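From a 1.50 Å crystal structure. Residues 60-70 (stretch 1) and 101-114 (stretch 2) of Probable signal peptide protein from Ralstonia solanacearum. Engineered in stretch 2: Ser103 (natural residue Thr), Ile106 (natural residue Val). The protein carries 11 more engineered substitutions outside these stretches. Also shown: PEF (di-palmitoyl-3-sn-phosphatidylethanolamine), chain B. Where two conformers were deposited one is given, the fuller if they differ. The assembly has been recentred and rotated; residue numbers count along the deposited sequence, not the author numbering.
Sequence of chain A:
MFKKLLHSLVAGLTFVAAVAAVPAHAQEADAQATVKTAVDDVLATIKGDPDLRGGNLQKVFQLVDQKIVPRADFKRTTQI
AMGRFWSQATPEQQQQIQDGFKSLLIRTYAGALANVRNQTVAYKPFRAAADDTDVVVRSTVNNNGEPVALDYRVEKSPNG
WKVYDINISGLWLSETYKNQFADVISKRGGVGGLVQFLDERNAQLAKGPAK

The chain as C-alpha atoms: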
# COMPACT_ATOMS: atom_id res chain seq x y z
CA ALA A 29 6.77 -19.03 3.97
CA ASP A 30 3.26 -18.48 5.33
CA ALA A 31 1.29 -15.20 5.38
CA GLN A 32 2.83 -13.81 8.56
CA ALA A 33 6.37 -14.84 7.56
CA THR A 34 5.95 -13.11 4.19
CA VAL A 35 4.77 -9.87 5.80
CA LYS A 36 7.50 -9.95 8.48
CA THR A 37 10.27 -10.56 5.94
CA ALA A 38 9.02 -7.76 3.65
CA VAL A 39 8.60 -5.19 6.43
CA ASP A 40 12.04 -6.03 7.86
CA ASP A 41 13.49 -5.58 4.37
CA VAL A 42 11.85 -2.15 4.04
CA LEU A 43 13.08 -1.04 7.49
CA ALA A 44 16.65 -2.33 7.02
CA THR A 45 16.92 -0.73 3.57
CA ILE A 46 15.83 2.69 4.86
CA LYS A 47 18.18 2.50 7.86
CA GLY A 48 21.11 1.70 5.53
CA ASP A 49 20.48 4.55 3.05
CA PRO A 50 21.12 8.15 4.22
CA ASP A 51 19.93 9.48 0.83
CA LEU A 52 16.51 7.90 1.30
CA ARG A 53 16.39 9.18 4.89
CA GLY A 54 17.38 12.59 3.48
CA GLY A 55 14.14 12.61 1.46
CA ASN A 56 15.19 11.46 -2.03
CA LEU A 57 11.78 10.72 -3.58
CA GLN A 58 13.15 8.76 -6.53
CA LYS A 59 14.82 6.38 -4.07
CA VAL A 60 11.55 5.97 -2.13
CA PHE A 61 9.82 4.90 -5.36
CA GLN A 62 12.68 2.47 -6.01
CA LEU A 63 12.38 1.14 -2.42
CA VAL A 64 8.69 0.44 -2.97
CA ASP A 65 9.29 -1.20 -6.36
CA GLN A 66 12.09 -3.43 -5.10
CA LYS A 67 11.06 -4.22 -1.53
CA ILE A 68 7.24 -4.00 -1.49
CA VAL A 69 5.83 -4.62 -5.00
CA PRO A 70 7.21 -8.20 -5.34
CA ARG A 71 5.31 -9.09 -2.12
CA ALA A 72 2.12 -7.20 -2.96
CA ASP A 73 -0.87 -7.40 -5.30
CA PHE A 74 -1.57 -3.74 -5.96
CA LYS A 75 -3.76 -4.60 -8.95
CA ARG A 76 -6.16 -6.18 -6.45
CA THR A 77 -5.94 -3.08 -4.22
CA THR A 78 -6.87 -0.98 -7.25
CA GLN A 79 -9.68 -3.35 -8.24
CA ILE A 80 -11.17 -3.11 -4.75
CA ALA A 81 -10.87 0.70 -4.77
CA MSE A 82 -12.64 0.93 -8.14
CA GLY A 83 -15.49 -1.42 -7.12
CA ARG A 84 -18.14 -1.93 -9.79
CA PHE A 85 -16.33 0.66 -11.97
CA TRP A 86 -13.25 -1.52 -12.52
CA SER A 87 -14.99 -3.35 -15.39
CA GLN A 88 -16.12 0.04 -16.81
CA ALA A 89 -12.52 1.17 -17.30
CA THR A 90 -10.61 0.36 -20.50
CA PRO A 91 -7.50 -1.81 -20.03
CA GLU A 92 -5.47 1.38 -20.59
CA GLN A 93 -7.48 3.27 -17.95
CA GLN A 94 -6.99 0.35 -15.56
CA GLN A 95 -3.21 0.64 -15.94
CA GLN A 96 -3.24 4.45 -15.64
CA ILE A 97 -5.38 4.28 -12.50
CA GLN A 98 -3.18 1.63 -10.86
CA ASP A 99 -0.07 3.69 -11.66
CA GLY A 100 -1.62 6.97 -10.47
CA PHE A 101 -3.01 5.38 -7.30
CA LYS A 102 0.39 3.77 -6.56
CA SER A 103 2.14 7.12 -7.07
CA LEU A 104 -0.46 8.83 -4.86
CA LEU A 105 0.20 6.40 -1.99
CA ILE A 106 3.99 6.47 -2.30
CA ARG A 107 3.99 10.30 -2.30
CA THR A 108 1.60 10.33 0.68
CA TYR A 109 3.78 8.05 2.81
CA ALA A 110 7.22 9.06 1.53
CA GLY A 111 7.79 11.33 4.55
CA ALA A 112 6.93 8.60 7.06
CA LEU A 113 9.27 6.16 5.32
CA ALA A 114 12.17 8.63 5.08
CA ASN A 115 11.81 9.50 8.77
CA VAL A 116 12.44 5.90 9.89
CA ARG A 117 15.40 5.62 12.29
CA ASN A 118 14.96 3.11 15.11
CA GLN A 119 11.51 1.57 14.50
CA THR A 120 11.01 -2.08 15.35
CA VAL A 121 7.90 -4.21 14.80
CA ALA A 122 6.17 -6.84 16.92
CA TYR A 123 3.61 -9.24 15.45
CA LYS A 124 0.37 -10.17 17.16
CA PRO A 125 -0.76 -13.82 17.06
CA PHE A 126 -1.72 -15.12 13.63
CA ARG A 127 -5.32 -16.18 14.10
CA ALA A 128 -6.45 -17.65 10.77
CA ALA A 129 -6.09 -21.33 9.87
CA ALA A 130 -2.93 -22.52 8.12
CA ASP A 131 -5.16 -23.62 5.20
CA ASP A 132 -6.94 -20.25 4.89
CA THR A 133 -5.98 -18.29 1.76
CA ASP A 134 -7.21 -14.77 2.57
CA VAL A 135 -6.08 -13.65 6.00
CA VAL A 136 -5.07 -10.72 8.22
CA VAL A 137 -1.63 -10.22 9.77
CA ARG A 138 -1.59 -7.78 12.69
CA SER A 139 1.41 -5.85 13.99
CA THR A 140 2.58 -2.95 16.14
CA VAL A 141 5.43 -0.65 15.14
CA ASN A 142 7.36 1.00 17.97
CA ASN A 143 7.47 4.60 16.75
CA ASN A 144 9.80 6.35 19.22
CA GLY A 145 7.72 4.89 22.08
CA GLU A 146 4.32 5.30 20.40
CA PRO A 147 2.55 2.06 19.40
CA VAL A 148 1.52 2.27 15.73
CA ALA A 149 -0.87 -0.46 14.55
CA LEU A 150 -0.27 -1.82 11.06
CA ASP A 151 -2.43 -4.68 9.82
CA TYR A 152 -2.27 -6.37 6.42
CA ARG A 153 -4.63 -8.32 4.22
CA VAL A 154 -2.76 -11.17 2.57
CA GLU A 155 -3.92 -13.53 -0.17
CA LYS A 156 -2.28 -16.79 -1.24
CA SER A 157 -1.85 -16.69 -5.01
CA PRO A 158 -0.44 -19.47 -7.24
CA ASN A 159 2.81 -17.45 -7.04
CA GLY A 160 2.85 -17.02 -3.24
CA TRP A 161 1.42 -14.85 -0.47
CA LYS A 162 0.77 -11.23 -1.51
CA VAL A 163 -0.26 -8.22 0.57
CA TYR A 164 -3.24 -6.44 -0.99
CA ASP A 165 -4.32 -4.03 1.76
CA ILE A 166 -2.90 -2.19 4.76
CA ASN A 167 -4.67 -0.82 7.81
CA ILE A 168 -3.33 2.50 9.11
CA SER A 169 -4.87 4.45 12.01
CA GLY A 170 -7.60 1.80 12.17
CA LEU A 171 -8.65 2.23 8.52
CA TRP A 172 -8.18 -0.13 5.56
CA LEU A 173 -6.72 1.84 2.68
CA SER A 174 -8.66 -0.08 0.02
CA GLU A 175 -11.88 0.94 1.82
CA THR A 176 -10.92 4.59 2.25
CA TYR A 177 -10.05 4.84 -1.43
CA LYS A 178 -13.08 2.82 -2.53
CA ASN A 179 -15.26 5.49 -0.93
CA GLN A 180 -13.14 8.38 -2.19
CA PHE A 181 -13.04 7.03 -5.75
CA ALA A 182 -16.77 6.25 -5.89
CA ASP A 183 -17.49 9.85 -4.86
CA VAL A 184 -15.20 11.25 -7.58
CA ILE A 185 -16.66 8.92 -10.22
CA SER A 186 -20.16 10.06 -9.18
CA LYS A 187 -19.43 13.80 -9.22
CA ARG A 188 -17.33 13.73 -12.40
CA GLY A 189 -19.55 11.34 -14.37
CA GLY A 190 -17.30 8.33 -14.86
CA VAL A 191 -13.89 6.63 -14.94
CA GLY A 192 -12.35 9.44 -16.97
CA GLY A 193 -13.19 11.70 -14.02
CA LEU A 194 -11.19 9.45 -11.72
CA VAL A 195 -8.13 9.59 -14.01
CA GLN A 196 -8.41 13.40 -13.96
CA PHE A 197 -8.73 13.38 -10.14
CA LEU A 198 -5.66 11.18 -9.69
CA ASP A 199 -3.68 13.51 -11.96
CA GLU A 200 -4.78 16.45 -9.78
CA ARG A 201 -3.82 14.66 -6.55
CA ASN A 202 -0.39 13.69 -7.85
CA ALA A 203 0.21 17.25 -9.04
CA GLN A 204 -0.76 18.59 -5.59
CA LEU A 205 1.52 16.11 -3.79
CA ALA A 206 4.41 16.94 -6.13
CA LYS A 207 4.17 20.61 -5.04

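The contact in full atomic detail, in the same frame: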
# COMPACT_ATOMS: atom_id res chain seq x y z
N VAL A 60 12.72 6.53 -2.82
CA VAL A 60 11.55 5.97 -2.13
C VAL A 60 10.70 5.14 -3.11
O VAL A 60 10.25 4.05 -2.78
CB VAL A 60 10.69 7.07 -1.45
CG1 VAL A 60 9.42 6.48 -0.88
CG2 VAL A 60 11.47 7.74 -0.34
N PHE A 61 10.50 5.67 -4.32
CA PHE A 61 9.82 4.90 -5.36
C PHE A 61 10.55 3.59 -5.64
O PHE A 61 9.92 2.54 -5.76
CB PHE A 61 9.67 5.72 -6.65
CG PHE A 61 8.42 6.55 -6.71
CD1 PHE A 61 7.37 6.19 -7.54
CD2 PHE A 61 8.31 7.71 -5.94
CE1 PHE A 61 6.21 6.96 -7.60
CE2 PHE A 61 7.14 8.49 -6.00
CZ PHE A 61 6.10 8.11 -6.83
N GLN A 62 11.87 3.66 -5.75
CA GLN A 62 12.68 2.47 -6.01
C GLN A 62 12.60 1.46 -4.85
O GLN A 62 12.51 0.25 -5.08
CB GLN A 62 14.12 2.86 -6.36
CG GLN A 62 14.20 3.59 -7.71
CD GLN A 62 15.50 4.36 -7.92
OE1 GLN A 62 16.22 4.66 -6.97
NE2 GLN A 62 15.78 4.70 -9.18
N LEU A 63 12.59 1.97 -3.61
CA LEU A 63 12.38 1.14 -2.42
C LEU A 63 11.07 0.37 -2.50
O LEU A 63 11.03 -0.84 -2.24
CB LEU A 63 12.39 2.01 -1.15
CG LEU A 63 11.92 1.40 0.18
CD1 LEU A 63 13.00 0.53 0.81
CD2 LEU A 63 11.52 2.48 1.16
N VAL A 64 10.00 1.07 -2.86
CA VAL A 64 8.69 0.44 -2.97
C VAL A 64 8.68 -0.61 -4.08
O VAL A 64 8.21 -1.73 -3.88
CB VAL A 64 7.57 1.49 -3.16
CG1 VAL A 64 6.23 0.81 -3.47
CG2 VAL A 64 7.44 2.36 -1.91
N ASP A 65 9.23 -0.27 -5.24
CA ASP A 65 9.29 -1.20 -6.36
C ASP A 65 10.09 -2.46 -6.06
O ASP A 65 9.71 -3.55 -6.47
CB ASP A 65 9.85 -0.51 -7.60
CG ASP A 65 8.83 0.35 -8.29
OD1 ASP A 65 7.62 0.17 -8.02
OD2 ASP A 65 9.23 1.20 -9.11
N GLN A 66 11.19 -2.30 -5.34
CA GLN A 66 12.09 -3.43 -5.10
C GLN A 66 11.73 -4.25 -3.87
O GLN A 66 11.91 -5.46 -3.85
CB GLN A 66 13.53 -2.94 -4.98
CG GLN A 66 14.10 -2.32 -6.24
CD GLN A 66 15.31 -1.45 -5.96
OE1 GLN A 66 15.95 -1.57 -4.91
NE2 GLN A 66 15.63 -0.56 -6.89
N LYS A 67 11.23 -3.58 -2.83
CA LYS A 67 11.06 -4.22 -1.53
C LYS A 67 9.60 -4.49 -1.15
O LYS A 67 9.35 -5.30 -0.26
CB LYS A 67 11.75 -3.41 -0.42
CG LYS A 67 13.20 -2.98 -0.70
CD LYS A 67 14.11 -4.14 -1.03
CE LYS A 67 15.51 -3.63 -1.40
NZ LYS A 67 16.44 -4.74 -1.75
N ILE A 68 8.66 -3.82 -1.81
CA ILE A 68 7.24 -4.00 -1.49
C ILE A 68 6.46 -4.68 -2.62
O ILE A 68 5.78 -5.69 -2.39
CB ILE A 68 6.57 -2.68 -1.04
CG1 ILE A 68 7.21 -2.19 0.25
CG2 ILE A 68 5.05 -2.87 -0.83
CD1 ILE A 68 6.79 -0.79 0.66
N VAL A 69 6.57 -4.13 -3.82
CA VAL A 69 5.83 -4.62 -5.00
C VAL A 69 5.92 -6.15 -5.22
O VAL A 69 4.88 -6.79 -5.45
CB VAL A 69 6.20 -3.81 -6.28
CG1 VAL A 69 5.73 -4.51 -7.55
CG2 VAL A 69 5.60 -2.42 -6.20
N PRO A 70 7.13 -6.75 -5.14
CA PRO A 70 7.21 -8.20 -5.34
C PRO A 70 6.43 -9.03 -4.30
O PRO A 70 6.19 -10.22 -4.52
CB PRO A 70 8.71 -8.50 -5.22
CG PRO A 70 9.38 -7.19 -5.51
CD PRO A 70 8.47 -6.17 -4.91
N PHE A 101 -2.68 5.74 -8.68
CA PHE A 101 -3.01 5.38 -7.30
C PHE A 101 -1.74 4.98 -6.53
O PHE A 101 -1.50 5.45 -5.41
CB PHE A 101 -4.07 4.27 -7.33
CG PHE A 101 -4.63 3.85 -5.99
CD1 PHE A 101 -4.65 4.70 -4.88
CD2 PHE A 101 -5.19 2.58 -5.86
CE1 PHE A 101 -5.18 4.27 -3.67
CE2 PHE A 101 -5.73 2.15 -4.66
CZ PHE A 101 -5.73 2.99 -3.56
N LYS A 102 -0.90 4.15 -7.15
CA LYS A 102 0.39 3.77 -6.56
C LYS A 102 1.25 5.00 -6.27
O LYS A 102 1.79 5.16 -5.18
CB LYS A 102 1.12 2.79 -7.46
CG LYS A 102 2.50 2.39 -6.97
CD LYS A 102 3.13 1.41 -7.94
CE LYS A 102 4.62 1.30 -7.69
NZ LYS A 102 5.28 0.69 -8.88
N SER A 103 1.39 5.88 -7.26
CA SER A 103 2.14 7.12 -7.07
C SER A 103 1.57 7.97 -5.94
O SER A 103 2.32 8.51 -5.13
CB SER A 103 2.18 7.91 -8.38
OG SER A 103 2.71 9.21 -8.18
N LEU A 104 0.24 8.07 -5.89
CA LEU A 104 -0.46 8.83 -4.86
C LEU A 104 -0.11 8.33 -3.45
O LEU A 104 0.19 9.13 -2.56
CB LEU A 104 -1.98 8.77 -5.11
CG LEU A 104 -2.99 9.30 -4.09
CD1 LEU A 104 -2.89 10.80 -3.93
CD2 LEU A 104 -4.41 8.92 -4.50
N LEU A 105 -0.14 7.02 -3.27
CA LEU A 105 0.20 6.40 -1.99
C LEU A 105 1.67 6.56 -1.62
O LEU A 105 1.98 6.88 -0.48
CB LEU A 105 -0.21 4.93 -1.95
CG LEU A 105 -1.71 4.65 -2.03
CD1 LEU A 105 -1.92 3.14 -1.96
CD2 LEU A 105 -2.48 5.35 -0.91
N ILE A 106 2.57 6.34 -2.58
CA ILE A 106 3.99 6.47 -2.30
C ILE A 106 4.30 7.91 -1.88
O ILE A 106 4.97 8.14 -0.87
CB ILE A 106 4.88 6.04 -3.50
CG1 ILE A 106 4.67 4.56 -3.83
CG2 ILE A 106 6.36 6.30 -3.19
CD1 ILE A 106 5.41 4.09 -5.08
N ARG A 107 3.78 8.89 -2.62
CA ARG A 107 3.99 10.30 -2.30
C ARG A 107 3.39 10.69 -0.95
O ARG A 107 3.96 11.51 -0.23
CB ARG A 107 3.45 11.19 -3.41
CG ARG A 107 4.20 11.05 -4.72
CD ARG A 107 3.50 11.81 -5.86
NE ARG A 107 4.23 11.60 -7.12
CZ ARG A 107 5.28 12.31 -7.51
NH1 ARG A 107 5.73 13.30 -6.75
NH2 ARG A 107 5.88 12.03 -8.66
N THR A 108 2.26 10.09 -0.60
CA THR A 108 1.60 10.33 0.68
C THR A 108 2.45 9.84 1.86
O THR A 108 2.56 10.52 2.88
CB THR A 108 0.19 9.67 0.71
OG1 THR A 108 -0.63 10.27 -0.30
CG2 THR A 108 -0.49 9.86 2.07
N TYR A 109 3.07 8.67 1.70
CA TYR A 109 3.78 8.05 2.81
C TYR A 109 5.29 8.18 2.73
O TYR A 109 6.01 7.67 3.58
CB TYR A 109 3.35 6.58 2.97
CG TYR A 109 1.88 6.48 3.33
CD1 TYR A 109 1.42 6.89 4.58
CD2 TYR A 109 0.95 5.98 2.42
CE1 TYR A 109 0.08 6.83 4.91
CE2 TYR A 109 -0.39 5.91 2.75
CZ TYR A 109 -0.82 6.33 3.99
OH TYR A 109 -2.16 6.26 4.30
N ALA A 110 5.78 8.91 1.73
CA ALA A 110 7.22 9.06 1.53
C ALA A 110 7.90 9.70 2.74
O ALA A 110 9.01 9.30 3.10
CB ALA A 110 7.51 9.88 0.28
N GLY A 111 7.25 10.68 3.35
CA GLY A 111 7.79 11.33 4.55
C GLY A 111 7.95 10.37 5.72
O GLY A 111 9.00 10.34 6.37
N ALA A 112 6.91 9.57 5.97
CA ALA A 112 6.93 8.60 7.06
C ALA A 112 8.04 7.58 6.86
O ALA A 112 8.73 7.21 7.80
CB ALA A 112 5.58 7.92 7.20
N LEU A 113 8.22 7.12 5.62
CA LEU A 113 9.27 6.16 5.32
C LEU A 113 10.66 6.77 5.51
O LEU A 113 11.53 6.15 6.13
CB LEU A 113 9.11 5.59 3.91
CG LEU A 113 7.86 4.72 3.73
CD1 LEU A 113 7.63 4.42 2.26
CD2 LEU A 113 7.99 3.42 4.54
N ALA A 114 10.87 7.97 4.98
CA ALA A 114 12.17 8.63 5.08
C ALA A 114 12.57 8.94 6.52
O ALA A 114 13.76 9.00 6.84
CB ALA A 114 12.18 9.90 4.26
C2 PEF B . 4.33 7.66 11.16
C1 PEF B . 4.14 8.81 12.16
N PEF B . 4.74 14.69 12.66
C3 PEF B . 5.49 6.79 11.61
C4 PEF B . 3.84 12.52 11.96
C5 PEF B . 3.51 13.96 12.35
C10 PEF B . 2.41 7.11 9.95
C11 PEF B . 1.29 6.14 9.61
C12 PEF B . 1.87 4.78 9.22
C13 PEF B . 2.55 4.90 7.86
C14 PEF B . 2.90 3.53 7.29
C15 PEF B . 3.50 3.70 5.90
C16 PEF B . 3.57 2.36 5.17
C17 PEF B . 3.89 2.55 3.69
C18 PEF B . 2.61 2.76 2.88
C19 PEF B . 2.66 1.97 1.57
C20 PEF B . 3.36 2.79 0.48
C21 PEF B . 3.49 1.98 -0.81
C22 PEF B . 2.15 1.94 -1.55
C23 PEF B . 2.32 1.34 -2.95
C24 PEF B . 1.99 -0.15 -2.96
C25 PEF B . 2.66 -0.85 -4.14
C30 PEF B . 6.54 4.77 11.16
C31 PEF B . 6.92 3.61 10.47
C32 PEF B . 6.59 3.53 9.13
C33 PEF B . 7.32 2.35 8.45
C34 PEF B . 6.41 1.13 8.22
C35 PEF B . 6.83 0.31 6.99
C36 PEF B . 5.80 -0.54 6.58
C37 PEF B . 6.06 -1.18 5.36
C38 PEF B . 5.01 -2.02 5.00
C39 PEF B . 5.17 -2.62 3.60
C40 PEF B . 3.88 -3.31 3.11
C41 PEF B . 2.94 -2.32 2.40
C42 PEF B . 1.95 -3.04 1.48
C43 PEF B . 0.74 -2.15 1.14
C44 PEF B . -0.19 -2.83 0.12
C45 PEF B . -1.39 -1.94 -0.21
O4 PEF B . 2.65 8.06 9.21
O5 PEF B . 6.84 4.83 12.34
O2 PEF B . 3.12 6.88 11.09
O3 PEF B . 5.85 5.82 10.59
O1P PEF B . 5.69 10.22 14.44
O2P PEF B . 6.62 11.70 12.56
O3P PEF B . 5.19 9.76 11.99
O4P PEF B . 4.20 11.78 13.14
P PEF B . 5.53 10.86 13.11

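The most unusual feature of this contact is a very short salt bridge at the margin of a largely apolar interface: Lys102 NZ donates a hydrogen bond to Asp65 OD1 at 2.5 Å, and this is the only hydrogen bond between the stretches. Lys102 reaches it with all four chi angles in t, an extended chain that carries the ammonium group from a CB pointing sideways.

The helices of residues 60-67 and 101-114 cross at 114°, with axes 10.4 Å apart at closest approach. Such a steep crossing confines close backbone approach to a short patch, where the CA atoms of Val60 and Ala110 lie 6.5 Å apart and those of Phe61 and Ile106 6.8 Å.

Ile106, an engineered residue, points toward stretch 1 and occupies the centre of this patch. Ile106 CG2 sits 3.8 Å from the centroid of the Phe61 ring, 21° off the normal, a CH-pi contact over the face. Ile106 CG2 also lies 3.8 Å from Val60 CG1, while Ile106 CD1 meets Val64 CG1 at 3.7 Å. Val60 CG1 also packs against Leu113 CD1 at 4.2 Å, extending the apolar contact along stretch 2.

At the Phe61 ring edge, Arg107 NE donates a hydrogen bond to OG of engineered Ser103 (3.0 Å, N-H...acceptor angle 153°). The lipid adjoins the apolar patch, with PEF C23 4.0 Å from Val64 CG1.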